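Local coordinates for protein alpha,alpha-trehalose-phosphate synthase (UDP-forming) (Burkholderia xenovorans, PDB 5V0T) that is a glycosyltransferase family 20 protein of the GT-B clan, built from two domains, and binds uridine-5'-diphosphate and 6-O-phosphono-alpha-D-glucopyranose, at residues A[244-249]-A[354-359]; A[361-366]-A[379-384]. All coordinates share one frame; numbering follows the deposited sequence.

Interaction 1. Residues A[244-249]-A[354-359]. With UDP (uridine-5'-diphosphate), chain I; OXD (oxalic acid), chain O.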
ATOM      1  N   ASP A 244      18.333  -1.394  -5.256  1.00 28.48           N
ATOM      2  CA  ASP A 244      19.738  -1.490  -4.852  1.00 27.15           C
ATOM      3  C   ASP A 244      19.999  -0.704  -3.573  1.00 32.67           C
ATOM      4  O   ASP A 244      20.886  -1.068  -2.788  1.00 32.30           O
ATOM      5  CB  ASP A 244      20.639  -1.044  -6.001  1.00 30.08           C
ATOM      6  CG  ASP A 244      20.601  -2.030  -7.171  1.00 34.43           C
ATOM      7  OD1 ASP A 244      20.612  -3.262  -6.928  1.00 38.20           O
ATOM      8  OD2 ASP A 244      20.524  -1.585  -8.327  1.00 38.33           O
ATOM      9  N   GLU A 245      19.191   0.329  -3.318  1.00 28.11           N
ATOM     10  CA  GLU A 245      19.251   1.052  -2.053  1.00 37.58           C
ATOM     11  C   GLU A 245      18.773   0.176  -0.898  1.00 33.30           C
ATOM     12  O   GLU A 245      19.363   0.194   0.188  1.00 31.26           O
ATOM     13  CB  GLU A 245      18.417   2.330  -2.169  1.00 40.02           C
ATOM     14  CG  GLU A 245      18.424   3.266  -0.967  1.00 59.03           C
ATOM     15  CD  GLU A 245      17.929   4.678  -1.325  1.00 76.26           C
ATOM     16  OE1 GLU A 245      18.012   5.065  -2.512  1.00 82.24           O
ATOM     17  OE2 GLU A 245      17.455   5.404  -0.423  1.00 80.68           O
ATOM     18  N   ILE A 246      17.719  -0.610  -1.118  1.00 23.98           N
ATOM     19  CA  ILE A 246      17.235  -1.509  -0.075  1.00 26.16           C
ATOM     20  C   ILE A 246      18.252  -2.609   0.192  1.00 23.33           C
ATOM     21  O   ILE A 246      18.437  -3.039   1.336  1.00 25.75           O
ATOM     22  CB  ILE A 246      15.866  -2.094  -0.465  1.00 19.58           C
ATOM     23  CG1 ILE A 246      14.785  -1.005  -0.472  1.00 22.32           C
ATOM     24  CG2 ILE A 246      15.478  -3.249   0.455  1.00 19.35           C
ATOM     25  CD1 ILE A 246      13.583  -1.411  -1.302  1.00 22.71           C
ATOM     26  N   ALA A 247      18.903  -3.099  -0.861  1.00 20.76           N
ATOM     27  CA  ALA A 247      19.911  -4.142  -0.703  1.00 25.58           C
ATOM     28  C   ALA A 247      21.069  -3.663   0.165  1.00 31.10           C
ATOM     29  O   ALA A 247      21.504  -4.363   1.088  1.00 24.89           O
ATOM     30  CB  ALA A 247      20.418  -4.591  -2.079  1.00 25.44           C
ATOM     31  N   GLU A 248      21.594  -2.473  -0.128  1.00 27.77           N
ATOM     32  CA  GLU A 248      22.686  -1.936   0.670  1.00 33.09           C
ATOM     33  C   GLU A 248      22.258  -1.730   2.121  1.00 28.07           C
ATOM     34  O   GLU A 248      23.018  -2.024   3.052  1.00 27.79           O
ATOM     35  CB  GLU A 248      23.186  -0.630   0.048  1.00 33.29           C
ATOM     36  N   LEU A 249      21.036  -1.243   2.333  1.00 28.31           N
ATOM     37  CA  LEU A 249      20.512  -1.084   3.687  1.00 30.82           C
ATOM     38  C   LEU A 249      20.412  -2.425   4.408  1.00 32.44           C
ATOM     39  O   LEU A 249      20.770  -2.537   5.585  1.00 27.38           O
ATOM     40  CB  LEU A 249      19.141  -0.408   3.622  1.00 30.58           C
ATOM     41  CG  LEU A 249      18.557   0.277   4.855  1.00 39.86           C
ATOM     42  CD1 LEU A 249      19.552   1.276   5.487  1.00 35.07           C
ATOM     43  CD2 LEU A 249      17.262   0.965   4.464  1.00 39.31           C
ATOM     44  N   TYR A 354       8.286  -1.219  13.319  1.00 20.33           N
ATOM     45  CA  TYR A 354       9.739  -1.263  13.296  1.00 24.97           C
ATOM     46  C   TYR A 354      10.271  -0.261  12.282  1.00 22.28           C
ATOM     47  O   TYR A 354       9.597   0.101  11.316  1.00 20.48           O
ATOM     48  CB  TYR A 354      10.251  -2.665  12.937  1.00 22.99           C
ATOM     49  CG  TYR A 354      10.170  -3.638  14.078  1.00 21.62           C
ATOM     50  CD1 TYR A 354       8.946  -4.168  14.486  1.00 20.57           C
ATOM     51  CD2 TYR A 354      11.318  -4.020  14.765  1.00 25.26           C
ATOM     52  CE1 TYR A 354       8.869  -5.059  15.535  1.00 20.85           C
ATOM     53  CE2 TYR A 354      11.255  -4.905  15.823  1.00 25.25           C
ATOM     54  CZ  TYR A 354      10.033  -5.430  16.196  1.00 19.68           C
ATOM     55  OH  TYR A 354       9.966  -6.312  17.248  1.00 22.75           O
ATOM     56  N   GLU A 355      11.510   0.158  12.500  1.00 20.81           N
ATOM     57  CA  GLU A 355      12.197   0.966  11.509  1.00 24.45           C
ATOM     58  C   GLU A 355      12.352   0.179  10.215  1.00 26.57           C
ATOM     59  O   GLU A 355      12.613  -1.031  10.219  1.00 21.21           O
ATOM     60  CB  GLU A 355      13.562   1.406  12.036  1.00 26.45           C
ATOM     61  CG  GLU A 355      13.484   2.439  13.157  1.00 34.90           C
ATOM     62  CD  GLU A 355      13.101   3.835  12.660  1.00 56.18           C
ATOM     63  OE1 GLU A 355      12.790   4.701  13.511  1.00 59.66           O
ATOM     64  OE2 GLU A 355      13.109   4.070  11.428  1.00 55.21           O
ATOM     65  N   ARG A 356      12.174   0.879   9.095  1.00 27.09           N
ATOM     66  CA  ARG A 356      12.278   0.240   7.795  1.00 28.78           C
ATOM     67  C   ARG A 356      13.674  -0.331   7.582  1.00 32.34           C
ATOM     68  O   ARG A 356      13.834  -1.391   6.965  1.00 33.10           O
ATOM     69  CB  ARG A 356      11.921   1.253   6.710  1.00 30.36           C
ATOM     70  CG  ARG A 356      11.678   0.655   5.357  1.00 32.23           C
ATOM     71  CD  ARG A 356      10.984   1.661   4.463  1.00 34.59           C
ATOM     72  NE  ARG A 356      11.080   1.255   3.071  1.00 33.21           N
ATOM     73  CZ  ARG A 356      11.886   1.822   2.190  1.00 39.79           C
ATOM     74  NH1 ARG A 356      12.668   2.822   2.558  1.00 45.26           N
ATOM     75  NH2 ARG A 356      11.908   1.393   0.943  1.00 47.26           N
ATOM     76  N   SER A 357      14.696   0.349   8.110  1.00 28.93           N
ATOM     77  CA  SER A 357      16.064  -0.147   8.005  1.00 31.45           C
ATOM     78  C   SER A 357      16.252  -1.463   8.760  1.00 34.04           C
ATOM     79  O   SER A 357      17.046  -2.316   8.343  1.00 27.56           O
ATOM     80  CB  SER A 357      17.032   0.902   8.537  1.00 36.64           C
ATOM     81  OG  SER A 357      16.789   1.115   9.916  1.00 40.56           O
ATOM     82  N   VAL A 358      15.566  -1.634   9.893  1.00 25.56           N
ATOM     83  CA  VAL A 358      15.646  -2.906  10.611  1.00 26.37           C
ATOM     84  C   VAL A 358      14.908  -3.999   9.835  1.00 25.54           C
ATOM     85  O   VAL A 358      15.386  -5.139   9.730  1.00 21.32           O
ATOM     86  CB  VAL A 358      15.102  -2.747  12.048  1.00 21.90           C
ATOM     87  CG1 VAL A 358      14.986  -4.114  12.765  1.00 20.60           C
ATOM     88  CG2 VAL A 358      15.978  -1.790  12.849  1.00 28.08           C
ATOM     89  N   LEU A 359      13.738  -3.671   9.272  1.00 22.46           N
ATOM     90  CA  LEU A 359      12.989  -4.673   8.511  1.00 16.87           C
ATOM     91  C   LEU A 359      13.795  -5.175   7.314  1.00 19.57           C
ATOM     92  O   LEU A 359      13.772  -6.369   6.995  1.00 20.31           O
ATOM     93  CB  LEU A 359      11.654  -4.096   8.033  1.00 18.95           C
ATOM     94  CG  LEU A 359      10.607  -3.728   9.089  1.00 23.87           C
ATOM     95  CD1 LEU A 359       9.395  -3.109   8.420  1.00 20.63           C
ATOM     96  CD2 LEU A 359      10.216  -4.941   9.928  1.00 20.61           C
TER
HETATM   97  N1  UDP I 501       6.737  -0.517   7.220  1.00 19.72           N
HETATM   98  C2  UDP I 501       7.560   0.122   8.134  1.00 23.93           C
HETATM   99  N3  UDP I 501       7.474  -0.338   9.416  1.00 19.29           N
HETATM  100  C4  UDP I 501       6.669  -1.357   9.875  1.00 20.79           C
HETATM  101  C5  UDP I 501       5.847  -1.979   8.871  1.00 17.22           C
HETATM  102  C6  UDP I 501       5.916  -1.555   7.600  1.00 23.47           C
HETATM  103  O2  UDP I 501       8.302   1.040   7.830  1.00 22.35           O
HETATM  104  O4  UDP I 501       6.707  -1.664  11.073  1.00 23.30           O
HETATM  105  C1' UDP I 501       6.799  -0.067   5.826  1.00 17.50           C
HETATM  106  C2' UDP I 501       7.256  -1.152   4.854  1.00 16.98           C
HETATM  107  O2' UDP I 501       8.672  -1.197   4.816  1.00 21.07           O
HETATM  108  C3' UDP I 501       6.637  -0.650   3.547  1.00 20.29           C
HETATM  109  C4' UDP I 501       5.321  -0.020   4.020  1.00 19.23           C
HETATM  110  O4' UDP I 501       5.499   0.291   5.419  1.00 18.00           O
HETATM  111  O3' UDP I 501       7.433   0.341   2.905  1.00 17.02           O
HETATM  112  C5' UDP I 501       4.095  -0.875   3.843  1.00 16.17           C
HETATM  113  O5' UDP I 501       3.652  -0.711   2.482  1.00 17.98           O
HETATM  114  PA  UDP I 501       2.818  -1.837   1.746  1.00 17.27           P
HETATM  115  O1A UDP I 501       3.442  -3.202   1.953  1.00 18.00           O
HETATM  116  O2A UDP I 501       2.661  -1.403   0.336  1.00 14.97           O
HETATM  117  O3A UDP I 501       1.420  -1.875   2.481  1.00 18.41           O
HETATM  118  PB  UDP I 501       0.444  -0.788   3.097  1.00 19.22           P
HETATM  119  O1B UDP I 501       0.650   0.437   2.201  1.00 20.19           O
HETATM  120  O2B UDP I 501      -0.949  -1.396   2.831  1.00 16.73           O
HETATM  121  O3B UDP I 501       0.730  -0.543   4.531  1.00 17.55           O
HETATM  122  C1  OXD O 507       9.834  -3.150  19.702  1.00 64.45           C
HETATM  123  C2  OXD O 507      10.629  -2.306  18.816  1.00 70.41           C
HETATM  124  O3  OXD O 507       9.942  -3.022  20.941  1.00 63.03           O
HETATM  125  O4  OXD O 507      11.769  -1.948  19.184  1.00 74.85           O
HETATM  126  O5  OXD O 507       9.072  -3.995  19.195  1.00 64.65           O
HETATM  127  O6  OXD O 507      10.154  -1.976  17.707  1.00 69.86           O
HETATM  128  O   HOH W   1      19.725  -2.128   8.481  1.00 45.99           O

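Interaction 2. Residues A[361-366]-A[379-384]. With UDP (uridine-5'-diphosphate), chain I.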
ATOM      1  N   ALA A 361      17.091  -5.339   7.046  1.00 24.44           N
ATOM      2  CA  ALA A 361      18.129  -6.236   7.547  1.00 26.21           C
ATOM      3  C   ALA A 361      17.560  -7.608   7.871  1.00 23.12           C
ATOM      4  O   ALA A 361      18.183  -8.628   7.561  1.00 21.59           O
ATOM      5  CB  ALA A 361      18.809  -5.632   8.782  1.00 18.73           C
ATOM      6  N   LEU A 362      16.361  -7.653   8.473  1.00 20.81           N
ATOM      7  CA  LEU A 362      15.735  -8.929   8.827  1.00 24.70           C
ATOM      8  C   LEU A 362      15.242  -9.676   7.593  1.00 20.54           C
ATOM      9  O   LEU A 362      15.354 -10.908   7.523  1.00 19.09           O
ATOM     10  CB  LEU A 362      14.576  -8.695   9.801  1.00 24.32           C
ATOM     11  CG  LEU A 362      14.995  -8.179  11.186  1.00 23.75           C
ATOM     12  CD1 LEU A 362      13.779  -7.803  12.005  1.00 22.44           C
ATOM     13  CD2 LEU A 362      15.816  -9.228  11.907  1.00 20.01           C
ATOM     14  N   PHE A 363      14.694  -8.956   6.612  1.00 17.40           N
ATOM     15  CA  PHE A 363      14.271  -9.595   5.366  1.00 18.73           C
ATOM     16  C   PHE A 363      15.393 -10.446   4.785  1.00 16.87           C
ATOM     17  O   PHE A 363      15.159 -11.558   4.295  1.00 24.51           O
ATOM     18  CB  PHE A 363      13.846  -8.540   4.334  1.00 17.23           C
ATOM     19  CG  PHE A 363      12.461  -7.947   4.549  1.00 22.89           C
ATOM     20  CD1 PHE A 363      11.461  -8.653   5.181  1.00 20.04           C
ATOM     21  CD2 PHE A 363      12.175  -6.665   4.071  1.00 24.78           C
ATOM     22  CE1 PHE A 363      10.190  -8.094   5.353  1.00 24.82           C
ATOM     23  CE2 PHE A 363      10.909  -6.091   4.238  1.00 22.09           C
ATOM     24  CZ  PHE A 363       9.916  -6.808   4.879  1.00 22.22           C
ATOM     25  N   ARG A 364      16.627  -9.933   4.833  1.00 19.72           N
ATOM     26  CA  ARG A 364      17.783 -10.617   4.263  1.00 21.26           C
ATOM     27  C   ARG A 364      18.098 -11.933   4.976  1.00 24.87           C
ATOM     28  O   ARG A 364      18.751 -12.799   4.388  1.00 27.35           O
ATOM     29  CB  ARG A 364      19.002  -9.675   4.303  1.00 25.16           C
ATOM     30  CG  ARG A 364      20.273 -10.119   3.540  1.00 28.53           C
ATOM     31  CD  ARG A 364      21.273  -8.958   3.515  1.00 27.53           C
ATOM     32  NE  ARG A 364      22.490  -9.193   2.725  1.00 33.18           N
ATOM     33  CZ  ARG A 364      22.661  -8.787   1.465  1.00 34.18           C
ATOM     34  NH1 ARG A 364      21.685  -8.141   0.819  1.00 28.64           N
ATOM     35  NH2 ARG A 364      23.805  -9.038   0.841  1.00 33.69           N
ATOM     36  N   THR A 365      17.645 -12.112   6.216  1.00 22.99           N
ATOM     37  CA  THR A 365      17.857 -13.368   6.924  1.00 23.33           C
ATOM     38  C   THR A 365      16.702 -14.355   6.781  1.00 24.07           C
ATOM     39  O   THR A 365      16.807 -15.470   7.288  1.00 25.18           O
ATOM     40  CB  THR A 365      18.085 -13.114   8.420  1.00 24.14           C
ATOM     41  OG1 THR A 365      16.818 -12.900   9.050  1.00 22.52           O
ATOM     42  CG2 THR A 365      18.951 -11.888   8.640  1.00 24.62           C
ATOM     43  N   ALA A 366      15.603 -13.973   6.131  1.00 21.85           N
ATOM     44  CA  ALA A 366      14.397 -14.792   6.083  1.00 18.61           C
ATOM     45  C   ALA A 366      14.399 -15.682   4.842  1.00 16.38           C
ATOM     46  O   ALA A 366      14.443 -15.183   3.711  1.00 19.25           O
ATOM     47  CB  ALA A 366      13.153 -13.899   6.096  1.00 17.72           C
ATOM     48  N   ASN A 379       1.746  -3.502  -2.784  1.00 17.02           N
ATOM     49  CA  ASN A 379       2.463  -4.160  -1.696  1.00 15.05           C
ATOM     50  C   ASN A 379       3.968  -3.911  -1.839  1.00 20.07           C
ATOM     51  O   ASN A 379       4.684  -4.637  -2.545  1.00 19.81           O
ATOM     52  CB  ASN A 379       2.164  -5.666  -1.581  1.00 15.85           C
ATOM     53  CG  ASN A 379       2.605  -6.225  -0.236  1.00 16.01           C
ATOM     54  OD1 ASN A 379       3.795  -6.321   0.033  1.00 15.72           O
ATOM     55  ND2 ASN A 379       1.657  -6.581   0.614  1.00 13.01           N
ATOM     56  N   LEU A 380       4.448  -2.858  -1.170  1.00 20.30           N
ATOM     57  CA  LEU A 380       5.872  -2.545  -1.221  1.00 16.62           C
ATOM     58  C   LEU A 380       6.703  -3.567  -0.449  1.00 19.75           C
ATOM     59  O   LEU A 380       7.865  -3.802  -0.797  1.00 19.01           O
ATOM     60  CB  LEU A 380       6.120  -1.142  -0.668  1.00 16.29           C
ATOM     61  CG  LEU A 380       5.606   0.046  -1.483  1.00 20.85           C
ATOM     62  CD1 LEU A 380       6.108   1.333  -0.845  1.00 22.46           C
ATOM     63  CD2 LEU A 380       6.049  -0.032  -2.924  1.00 19.37           C
ATOM     64  N   VAL A 381       6.126  -4.191   0.581  1.00 18.93           N
ATOM     65  CA  VAL A 381       6.878  -5.162   1.370  1.00 17.87           C
ATOM     66  C   VAL A 381       7.374  -6.294   0.481  1.00 17.08           C
ATOM     67  O   VAL A 381       8.501  -6.768   0.631  1.00 18.89           O
ATOM     68  CB  VAL A 381       6.024  -5.680   2.544  1.00 15.14           C
ATOM     69  CG1 VAL A 381       6.505  -7.085   3.015  1.00 15.13           C
ATOM     70  CG2 VAL A 381       6.044  -4.662   3.715  1.00 13.62           C
ATOM     71  N   ALA A 382       6.555  -6.727  -0.475  1.00 17.74           N
ATOM     72  CA  ALA A 382       7.004  -7.771  -1.398  1.00 18.22           C
ATOM     73  C   ALA A 382       8.241  -7.324  -2.175  1.00 18.39           C
ATOM     74  O   ALA A 382       9.189  -8.100  -2.353  1.00 17.51           O
ATOM     75  CB  ALA A 382       5.874  -8.149  -2.366  1.00 18.00           C
ATOM     76  N   LYS A 383       8.233  -6.078  -2.674  1.00 13.95           N
ATOM     77  CA  LYS A 383       9.365  -5.584  -3.450  1.00 16.38           C
ATOM     78  C   LYS A 383      10.583  -5.368  -2.561  1.00 18.29           C
ATOM     79  O   LYS A 383      11.719  -5.631  -2.979  1.00 20.06           O
ATOM     80  CB  LYS A 383       8.984  -4.294  -4.184  1.00 15.64           C
ATOM     81  CG  LYS A 383       7.862  -4.522  -5.207  1.00 19.28           C
ATOM     82  CD  LYS A 383       7.638  -3.314  -6.108  1.00 21.57           C
ATOM     83  CE  LYS A 383       6.652  -3.646  -7.225  1.00 20.07           C
ATOM     84  NZ  LYS A 383       6.509  -2.493  -8.161  1.00 20.37           N
ATOM     85  N   GLU A 384      10.356  -4.906  -1.326  1.00 18.04           N
ATOM     86  CA  GLU A 384      11.435  -4.737  -0.358  1.00 21.34           C
ATOM     87  C   GLU A 384      12.042  -6.074   0.057  1.00 22.67           C
ATOM     88  O   GLU A 384      13.268  -6.179   0.207  1.00 17.99           O
ATOM     89  CB  GLU A 384      10.913  -3.978   0.867  1.00 21.07           C
ATOM     90  CG  GLU A 384      10.524  -2.514   0.559  1.00 21.11           C
ATOM     91  CD  GLU A 384       9.752  -1.840   1.699  1.00 23.33           C
ATOM     92  OE1 GLU A 384       9.401  -0.655   1.555  1.00 24.35           O
ATOM     93  OE2 GLU A 384       9.491  -2.490   2.732  1.00 22.39           O
TER
HETATM   94  N1  UDP I 501       6.737  -0.517   7.220  1.00 19.72           N
HETATM   95  C2  UDP I 501       7.560   0.122   8.134  1.00 23.93           C
HETATM   96  N3  UDP I 501       7.474  -0.338   9.416  1.00 19.29           N
HETATM   97  C4  UDP I 501       6.669  -1.357   9.875  1.00 20.79           C
HETATM   98  C5  UDP I 501       5.847  -1.979   8.871  1.00 17.22           C
HETATM   99  C6  UDP I 501       5.916  -1.555   7.600  1.00 23.47           C
HETATM  100  O2  UDP I 501       8.302   1.040   7.830  1.00 22.35           O
HETATM  101  O4  UDP I 501       6.707  -1.664  11.073  1.00 23.30           O
HETATM  102  C1' UDP I 501       6.799  -0.067   5.826  1.00 17.50           C
HETATM  103  C2' UDP I 501       7.256  -1.152   4.854  1.00 16.98           C
HETATM  104  O2' UDP I 501       8.672  -1.197   4.816  1.00 21.07           O
HETATM  105  C3' UDP I 501       6.637  -0.650   3.547  1.00 20.29           C
HETATM  106  C4' UDP I 501       5.321  -0.020   4.020  1.00 19.23           C
HETATM  107  O4' UDP I 501       5.499   0.291   5.419  1.00 18.00           O
HETATM  108  O3' UDP I 501       7.433   0.341   2.905  1.00 17.02           O
HETATM  109  C5' UDP I 501       4.095  -0.875   3.843  1.00 16.17           C
HETATM  110  O5' UDP I 501       3.652  -0.711   2.482  1.00 17.98           O
HETATM  111  PA  UDP I 501       2.818  -1.837   1.746  1.00 17.27           P
HETATM  112  O1A UDP I 501       3.442  -3.202   1.953  1.00 18.00           O
HETATM  113  O2A UDP I 501       2.661  -1.403   0.336  1.00 14.97           O
HETATM  114  O3A UDP I 501       1.420  -1.875   2.481  1.00 18.41           O
HETATM  115  PB  UDP I 501       0.444  -0.788   3.097  1.00 19.22           P
HETATM  116  O1B UDP I 501       0.650   0.437   2.201  1.00 20.19           O
HETATM  117  O2B UDP I 501      -0.949  -1.396   2.831  1.00 16.73           O
HETATM  118  O3B UDP I 501       0.730  -0.543   4.531  1.00 17.55           O

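Interaction 1. Residues A[244-249]-A[354-359]
Ile246 meets Arg356 where the helix 243-252 passes the start of the helix 356-363. Its CD1 lies 4.0 Å from Arg356 NH2, and the two side chains cross at about a right angle. The CD1 methyl approaches the guanidinium obliquely. With CG1 beside the backbone N (chi1 -68°), the longer branch of Ile246 is the one that reaches the arginine. Ile246 also packs on Glu384 and Ser387 of the helix 380-388.

Arg356 runs out extended from CG to NE. Its CG is anti to the backbone N (chi1 -167°), which lays the chain past the ribose of uridine-5'-diphosphate. Arg356 CG is 3.6 Å from UDP O2'. The main polar partner of the guanidinium is Glu384, which takes a salt bridge from NE.

The segment 354-359 lines the nucleotide pocket in the C-terminal domain of this GT-B fold. Tyr354 reads the uracil edge through its backbone: N donates to UDP O4 at 2.8 Å, nearly straight at 171°. In return UDP N3 donates to Tyr354 O at 2.9 Å. Leu359 CD1 adds apolar cover, 3.5 Å from UDP N3. Oxalic acid lies against the Tyr354 ring, with its O6 over the centre of one face.

Leu249, one turn after Glu245, points toward the helix 356-363. Its CD2 touches Ser357 CA at 3.9 Å, and its CD1 and CG rest on Ser357 CB. A water also joins the two backbones, donating to both Leu249 O and Ser357 O.

Interaction 2. Residues A[361-366]-A[379-384]
The nearest CA atoms of 361-366 and 379-384, those of Phe363 and Glu384, are 8.0 Å apart. No hydrogen bond joins the two segments; the contact is made by side chains. From Phe363 the chain makes a type I beta turn to Ala366. Just before it, Leu362 O accepts from both Thr365 N and Thr365 OG1, the hydroxyl lying on a lone pair in the carbonyl plane. Across the contact, Asn379 is the N-cap of the helix 380-388. Its OD1 accepts from Ala382 N at 2.8 Å, in the carbonyl plane.

Phe363 carries the contact. Its CB points toward 379-384, and with CG beside the backbone N (chi1 -78°) the ring is carried across to Val381 and Glu384. CZ reaches Val381 CG1 at 3.9 Å, and the two side chains stand at about a right angle. CE2 meets Glu384 CB at 4.0 Å. The ring and the carboxylate are turned 44° apart.

Beyond CG, the extended Glu384 chain leads to uridine-5'-diphosphate. Each carboxylate oxygen takes one ribose hydroxyl: OE1 accepts from UDP O3' and OE2 from UDP O2', both at 2.6 Å. This two-point grip fixes the carboxylate's rotation. The N-terminal end of the same helix holds the alpha phosphate. Leu380 N donates to UDP O2A at 2.8 Å, and Val381 N to UDP O1A. The positive end of the helix dipole probably favours the phosphate there.

Both helices follow parallel strands of the Rossmann-like C-terminal domain of the GT-B fold. Phe363 also packs on Met273 and Val275 of the strand 270-275. Val381 rests on Val371 of the strand 368-371, and Leu362 faces the helix 257-266.

In the fold
Going from the N terminus, interaction 1 closes first. It brings the helix 243-252 back against the helix 356-363 after 104 intervening residues, which include the strands 270-275, 305-310 and 347-350. Interaction 2 follows in series, and the two neither nest nor cross. It closes a short loop of 12 residues that holds the strand 368-371, joining the helix 356-363 to the helix 380-388. The helix 356-363 therefore serves both contacts, whose centres lie 8 Å apart. They meet directly through the salt bridge of Arg356 with Glu384, and Ile246 CG2 packs on Glu384 O. Together they tie three helices into one cluster; two of them, 356-363 and 380-388, touch the bound nucleotide.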